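Long-range contact in beta-lactamase (Francisella tularensis subsp. tularensis, PDB 3P09), which probably hydrolyses the beta-lactam ring of antibiotics to a substituted beta-amino acid, as a member of the class A beta-lactamase family: residues S27-I41 against N270-A282. Numbering follows the deposited sequence.
Sequences SFKNLENKYDGKIGI and NEEIIQQAAKLIA. With SO4 (sulfate ion), chain G.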
loop_
_atom_site.group_PDB
_atom_site.type_symbol
_atom_site.label_atom_id
_atom_site.label_comp_id
_atom_site.label_asym_id
_atom_site.label_seq_id
_atom_site.Cartn_x
_atom_site.Cartn_y
_atom_site.Cartn_z
ATOM N N SER A 27 15.146 -11.809 15.545
ATOM C CA SER A 27 15.550 -10.478 15.114
ATOM C C SER A 27 14.368 -9.510 15.024
ATOM O O SER A 27 14.484 -8.341 15.386
ATOM C CB SER A 27 16.308 -10.551 13.789
ATOM O OG SER A 27 17.623 -11.026 14.010
ATOM N N PHE A 28 13.227 -9.993 14.552
ATOM C CA PHE A 28 12.043 -9.143 14.505
ATOM C C PHE A 28 11.568 -8.818 15.919
ATOM O O PHE A 28 11.179 -7.691 16.206
ATOM C CB PHE A 28 10.943 -9.811 13.680
ATOM C CG PHE A 28 11.314 -9.995 12.231
ATOM C CD1 PHE A 28 11.984 -8.994 11.545
ATOM C CD2 PHE A 28 11.019 -11.172 11.564
ATOM C CE1 PHE A 28 12.341 -9.159 10.216
ATOM C CE2 PHE A 28 11.373 -11.348 10.225
ATOM C CZ PHE A 28 12.032 -10.339 9.552
ATOM N N LYS A 29 11.608 -9.811 16.806
ATOM C CA LYS A 29 11.275 -9.594 18.212
ATOM C C LYS A 29 12.180 -8.553 18.876
ATOM O O LYS A 29 11.731 -7.769 19.711
ATOM C CB LYS A 29 11.346 -10.914 18.996
ATOM C CG LYS A 29 11.004 -10.777 20.474
ATOM C CD LYS A 29 9.551 -10.378 20.683
ATOM C CE LYS A 29 9.234 -10.270 22.169
ATOM N NZ LYS A 29 7.780 -10.107 22.440
ATOM N N ASN A 30 13.459 -8.549 18.515
ATOM C CA ASN A 30 14.367 -7.536 19.034
ATOM C C ASN A 30 13.948 -6.131 18.607
ATOM O O ASN A 30 14.059 -5.181 19.384
ATOM C CB ASN A 30 15.817 -7.827 18.632
ATOM C CG ASN A 30 16.394 -9.035 19.360
ATOM O OD1 ASN A 30 15.895 -9.440 20.416
ATOM N ND2 ASN A 30 17.457 -9.612 18.801
ATOM N N LEU A 31 13.455 -5.999 17.376
ATOM C CA LEU A 31 12.982 -4.698 16.911
ATOM C C LEU A 31 11.801 -4.214 17.746
ATOM O O LEU A 31 11.709 -3.027 18.070
ATOM C CB LEU A 31 12.600 -4.743 15.426
ATOM C CG LEU A 31 13.715 -5.079 14.427
ATOM C CD1 LEU A 31 13.144 -5.123 13.008
ATOM C CD2 LEU A 31 14.847 -4.066 14.516
ATOM N N GLU A 32 10.898 -5.133 18.085
ATOM C CA GLU A 32 9.743 -4.801 18.918
ATOM C C GLU A 32 10.157 -4.353 20.318
ATOM O O GLU A 32 9.629 -3.376 20.846
ATOM C CB GLU A 32 8.762 -5.983 18.986
ATOM C CG GLU A 32 7.930 -6.113 17.709
ATOM C CD GLU A 32 7.113 -7.395 17.631
ATOM O OE1 GLU A 32 7.404 -8.348 18.379
ATOM O OE2 GLU A 32 6.174 -7.452 16.801
ATOM N N ASN A 33 11.103 -5.074 20.908
ATOM C CA ASN A 33 11.638 -4.727 22.220
ATOM C C ASN A 33 12.281 -3.352 22.205
ATOM O O ASN A 33 12.159 -2.569 23.150
ATOM C CB ASN A 33 12.681 -5.758 22.643
ATOM C CG ASN A 33 12.063 -7.097 22.995
ATOM O OD1 ASN A 33 10.889 -7.171 23.349
ATOM N ND2 ASN A 33 12.855 -8.166 22.901
ATOM N N LYS A 34 12.977 -3.073 21.111
ATOM C CA LYS A 34 13.710 -1.834 20.951
ATOM C C LYS A 34 12.768 -0.635 20.801
ATOM O O LYS A 34 13.005 0.426 21.390
ATOM C CB LYS A 34 14.629 -1.965 19.731
ATOM C CG LYS A 34 15.563 -0.811 19.478
ATOM C CD LYS A 34 16.499 -1.165 18.319
ATOM C CE LYS A 34 17.335 0.021 17.873
ATOM N NZ LYS A 34 17.952 -0.231 16.543
ATOM N N TYR A 35 11.695 -0.805 20.030
ATOM C CA TYR A 35 10.851 0.334 19.654
ATOM C C TYR A 35 9.422 0.336 20.221
ATOM O O TYR A 35 8.657 1.276 19.974
ATOM C CB TYR A 35 10.775 0.436 18.132
ATOM C CG TYR A 35 12.050 0.874 17.482
ATOM C CD1 TYR A 35 12.567 2.142 17.704
ATOM C CD2 TYR A 35 12.735 0.029 16.620
ATOM C CE1 TYR A 35 13.741 2.553 17.088
ATOM C CE2 TYR A 35 13.903 0.425 16.010
ATOM C CZ TYR A 35 14.405 1.683 16.242
ATOM O OH TYR A 35 15.571 2.064 15.612
ATOM N N ASP A 36 9.087 -0.702 20.980
ATOM C CA ASP A 36 7.716 -0.963 21.418
ATOM C C ASP A 36 6.817 -1.273 20.223
ATOM O O ASP A 36 7.218 -1.113 19.063
ATOM C CB ASP A 36 7.122 0.213 22.206
ATOM C CG ASP A 36 7.949 0.593 23.429
ATOM O OD1 ASP A 36 8.557 -0.298 24.064
ATOM O OD2 ASP A 36 7.969 1.799 23.758
ATOM N N GLY A 37 5.595 -1.710 20.515
ATOM C CA GLY A 37 4.620 -2.008 19.482
ATOM C C GLY A 37 4.850 -3.327 18.770
ATOM O O GLY A 37 5.542 -4.220 19.278
ATOM N N LYS A 38 4.249 -3.453 17.589
ATOM C CA LYS A 38 4.242 -4.715 16.860
ATOM C C LYS A 38 4.681 -4.486 15.424
ATOM O O LYS A 38 4.272 -3.511 14.789
ATOM C CB LYS A 38 2.836 -5.316 16.873
ATOM C CG LYS A 38 2.388 -5.802 18.246
ATOM C CD LYS A 38 2.636 -7.290 18.409
ATOM C CE LYS A 38 2.512 -7.702 19.863
ATOM N NZ LYS A 38 3.071 -9.064 20.092
ATOM N N ILE A 39 5.518 -5.382 14.915
ATOM C CA ILE A 39 5.889 -5.326 13.513
ATOM C C ILE A 39 5.341 -6.568 12.811
ATOM O O ILE A 39 5.341 -7.661 13.377
ATOM C CB ILE A 39 7.407 -5.232 13.337
ATOM C CG1 ILE A 39 7.751 -4.893 11.883
ATOM C CG2 ILE A 39 8.066 -6.537 13.756
ATOM C CD1 ILE A 39 8.553 -3.645 11.719
ATOM N N GLY A 40 4.842 -6.391 11.594
ATOM C CA GLY A 40 4.247 -7.490 10.852
ATOM C C GLY A 40 4.922 -7.577 9.502
ATOM O O GLY A 40 5.121 -6.559 8.840
ATOM N N ILE A 41 5.274 -8.793 9.100
ATOM C CA ILE A 41 6.105 -9.030 7.929
ATOM C C ILE A 41 5.533 -10.190 7.111
ATOM O O ILE A 41 5.170 -11.231 7.666
ATOM C CB ILE A 41 7.544 -9.465 8.347
ATOM C CG1 ILE A 41 8.216 -8.440 9.273
ATOM C CG2 ILE A 41 8.400 -9.773 7.122
ATOM C CD1 ILE A 41 8.256 -7.053 8.743
ATOM N N ASN A 270 7.302 5.698 12.654
ATOM C CA ASN A 270 8.652 5.202 12.870
ATOM C C ASN A 270 9.155 4.518 11.609
ATOM O O ASN A 270 8.851 3.357 11.373
ATOM C CB ASN A 270 8.656 4.213 14.047
ATOM C CG ASN A 270 10.042 3.662 14.350
ATOM O OD1 ASN A 270 10.962 3.762 13.533
ATOM N ND2 ASN A 270 10.196 3.077 15.530
ATOM N N GLU A 271 9.903 5.249 10.789
ATOM C CA GLU A 271 10.450 4.697 9.552
ATOM C C GLU A 271 11.688 3.836 9.810
ATOM O O GLU A 271 12.000 2.923 9.043
ATOM C CB GLU A 271 10.787 5.824 8.570
ATOM C CG GLU A 271 9.562 6.596 8.060
ATOM C CD GLU A 271 9.897 7.546 6.910
ATOM O OE1 GLU A 271 10.767 8.424 7.093
ATOM O OE2 GLU A 271 9.294 7.402 5.818
ATOM N N GLU A 272 12.395 4.115 10.895
ATOM C CA GLU A 272 13.649 3.412 11.151
ATOM C C GLU A 272 13.419 1.924 11.382
ATOM O O GLU A 272 14.226 1.092 10.967
ATOM C CB GLU A 272 14.388 4.017 12.347
ATOM C CG GLU A 272 14.156 5.507 12.524
ATOM C CD GLU A 272 15.360 6.341 12.135
ATOM O OE1 GLU A 272 16.492 5.970 12.515
ATOM O OE2 GLU A 272 15.170 7.371 11.448
ATOM N N ILE A 273 12.330 1.575 12.053
ATOM C CA ILE A 273 12.068 0.165 12.279
ATOM C C ILE A 273 11.800 -0.569 10.959
ATOM O O ILE A 273 12.235 -1.707 10.775
ATOM C CB ILE A 273 10.944 -0.079 13.286
ATOM C CG1 ILE A 273 11.022 -1.515 13.810
ATOM C CG2 ILE A 273 9.563 0.210 12.669
ATOM C CD1 ILE A 273 9.945 -1.846 14.836
ATOM N N ILE A 274 11.100 0.092 10.040
ATOM C CA ILE A 274 10.898 -0.460 8.719
ATOM C C ILE A 274 12.261 -0.653 8.035
ATOM O O ILE A 274 12.523 -1.699 7.432
ATOM C CB ILE A 274 10.009 0.453 7.830
ATOM C CG1 ILE A 274 8.735 0.859 8.568
ATOM C CG2 ILE A 274 9.674 -0.247 6.513
ATOM C CD1 ILE A 274 7.826 -0.285 8.885
ATOM N N GLN A 275 13.129 0.346 8.131
ATOM C CA GLN A 275 14.449 0.227 7.514
ATOM C C GLN A 275 15.183 -1.001 8.028
ATOM O O GLN A 275 15.779 -1.766 7.261
ATOM C CB GLN A 275 15.289 1.471 7.785
ATOM C CG GLN A 275 14.691 2.727 7.211
ATOM C CD GLN A 275 15.419 3.954 7.683
ATOM O OE1 GLN A 275 16.339 3.860 8.494
ATOM N NE2 GLN A 275 15.014 5.117 7.184
ATOM N N GLN A 276 15.138 -1.194 9.334
ATOM C CA GLN A 276 15.913 -2.258 9.944
ATOM C C GLN A 276 15.319 -3.631 9.622
ATOM O O GLN A 276 16.054 -4.576 9.326
ATOM C CB GLN A 276 16.052 -2.011 11.447
ATOM C CG GLN A 276 16.952 -0.810 11.758
ATOM C CD GLN A 276 16.769 -0.294 13.172
ATOM O OE1 GLN A 276 16.751 -1.066 14.132
ATOM N NE2 GLN A 276 16.621 1.018 13.306
ATOM N N ALA A 277 13.993 -3.728 9.660
ATOM C CA ALA A 277 13.316 -4.959 9.279
ATOM C C ALA A 277 13.626 -5.302 7.830
ATOM O O ALA A 277 13.912 -6.457 7.509
ATOM C CB ALA A 277 11.817 -4.841 9.486
ATOM N N ALA A 278 13.577 -4.298 6.957
ATOM C CA ALA A 278 13.849 -4.518 5.533
ATOM C C ALA A 278 15.281 -4.974 5.293
ATOM O O ALA A 278 15.555 -5.727 4.362
ATOM C CB ALA A 278 13.546 -3.253 4.721
ATOM N N LYS A 279 16.202 -4.503 6.124
ATOM C CA LYS A 279 17.610 -4.863 5.965
ATOM C C LYS A 279 17.825 -6.324 6.360
ATOM O O LYS A 279 18.588 -7.056 5.715
ATOM C CB LYS A 279 18.497 -3.943 6.803
ATOM C CG LYS A 279 19.988 -4.241 6.693
ATOM C CD LYS A 279 20.416 -4.312 5.231
ATOM C CE LYS A 279 21.872 -3.911 5.057
ATOM N NZ LYS A 279 22.057 -2.457 5.332
ATOM N N LEU A 280 17.151 -6.740 7.428
ATOM C CA LEU A 280 17.206 -8.126 7.861
ATOM C C LEU A 280 16.725 -8.997 6.723
ATOM O O LEU A 280 17.305 -10.032 6.418
ATOM C CB LEU A 280 16.319 -8.340 9.085
ATOM C CG LEU A 280 16.855 -7.729 10.380
ATOM C CD1 LEU A 280 15.804 -7.743 11.478
ATOM C CD2 LEU A 280 18.110 -8.478 10.823
ATOM N N ILE A 281 15.655 -8.562 6.085
ATOM C CA ILE A 281 15.046 -9.360 5.039
ATOM C C ILE A 281 15.948 -9.420 3.812
ATOM O O ILE A 281 16.154 -10.488 3.223
ATOM C CB ILE A 281 13.660 -8.824 4.699
ATOM C CG1 ILE A 281 12.728 -9.090 5.895
ATOM C CG2 ILE A 281 13.129 -9.496 3.451
ATOM C CD1 ILE A 281 11.507 -8.213 5.951
ATOM N N ALA A 282 16.500 -8.270 3.440
ATOM C CA ALA A 282 17.398 -8.200 2.295
ATOM C C ALA A 282 18.588 -9.133 2.501
ATOM O O ALA A 282 19.012 -9.819 1.573
ATOM C CB ALA A 282 17.874 -6.755 2.061
HETATM S S SO4 G . 3.116 -12.044 22.524
HETATM O O1 SO4 G . 4.233 -11.145 22.232
HETATM O O2 SO4 G . 3.179 -12.470 23.921
HETATM O O3 SO4 G . 1.856 -11.344 22.290
HETATM O O4 SO4 G . 3.196 -13.222 21.661
HETATM O O HOH W 1 8.751 3.578 17.958
HETATM O O HOH W 2 15.971 5.160 15.152
#
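F28, L31 and Y35 bring helix 27-35 against I273, Q276, A277 and L280 of helix 271-282, the two running nearly antiparallel (167°) with axes 10.4 Å apart at closest approach. Strand 38-41, which follows helix 27-35 after a turn at D36 and G37, crosses helix 271-282 at -41°. L31 is a knob in the hole formed by I273, Q276, A277 and L280: its CD1 lies 3.8 Å from A277 CB, while CD2 turns to the Q276 amide. The strand closes the inner side, I39 CD1 meeting I273 CD1 tip to tip at 3.9 Å and I41 CG2 reaching I281 CD1. I41 CG1 also covers one face of the F28 ring, whose edge atom CZ touches I281 CG1.

Toward the outer side the contact turns polar. Q276, extended beyond CG, spreads its amide between two partners: NE2 donates to Y35 OH at 2.7 Å, slightly tilted from the amide plane, and OE1 accepts from K34 NZ at 2.8 Å. The K34 chain, with CG anti to the backbone N (chi1 -175°), lays that CG over one face of the Y35 ring before its amine reaches Q276. N270 caps helix 271-282 by accepting from I273 N through OD1, leaving ND2 over the opposite face of Y35 from K34 CG, 3.3 Å from CD1, with amide and ring planes almost perpendicular. One water links N270 ND2 to Y35 O, and another lies between Y35 OH and E272 OE1.

Both terminal helices thus pack on the same side of the antiparallel sheet of this alpha/beta sandwich, as in class A beta-lactamases. Apolar packing joins them to the sheet, whereas the two bonds to Q276 fix its amide orientation and probably leave Y35 OH polarised at the partly exposed outer side.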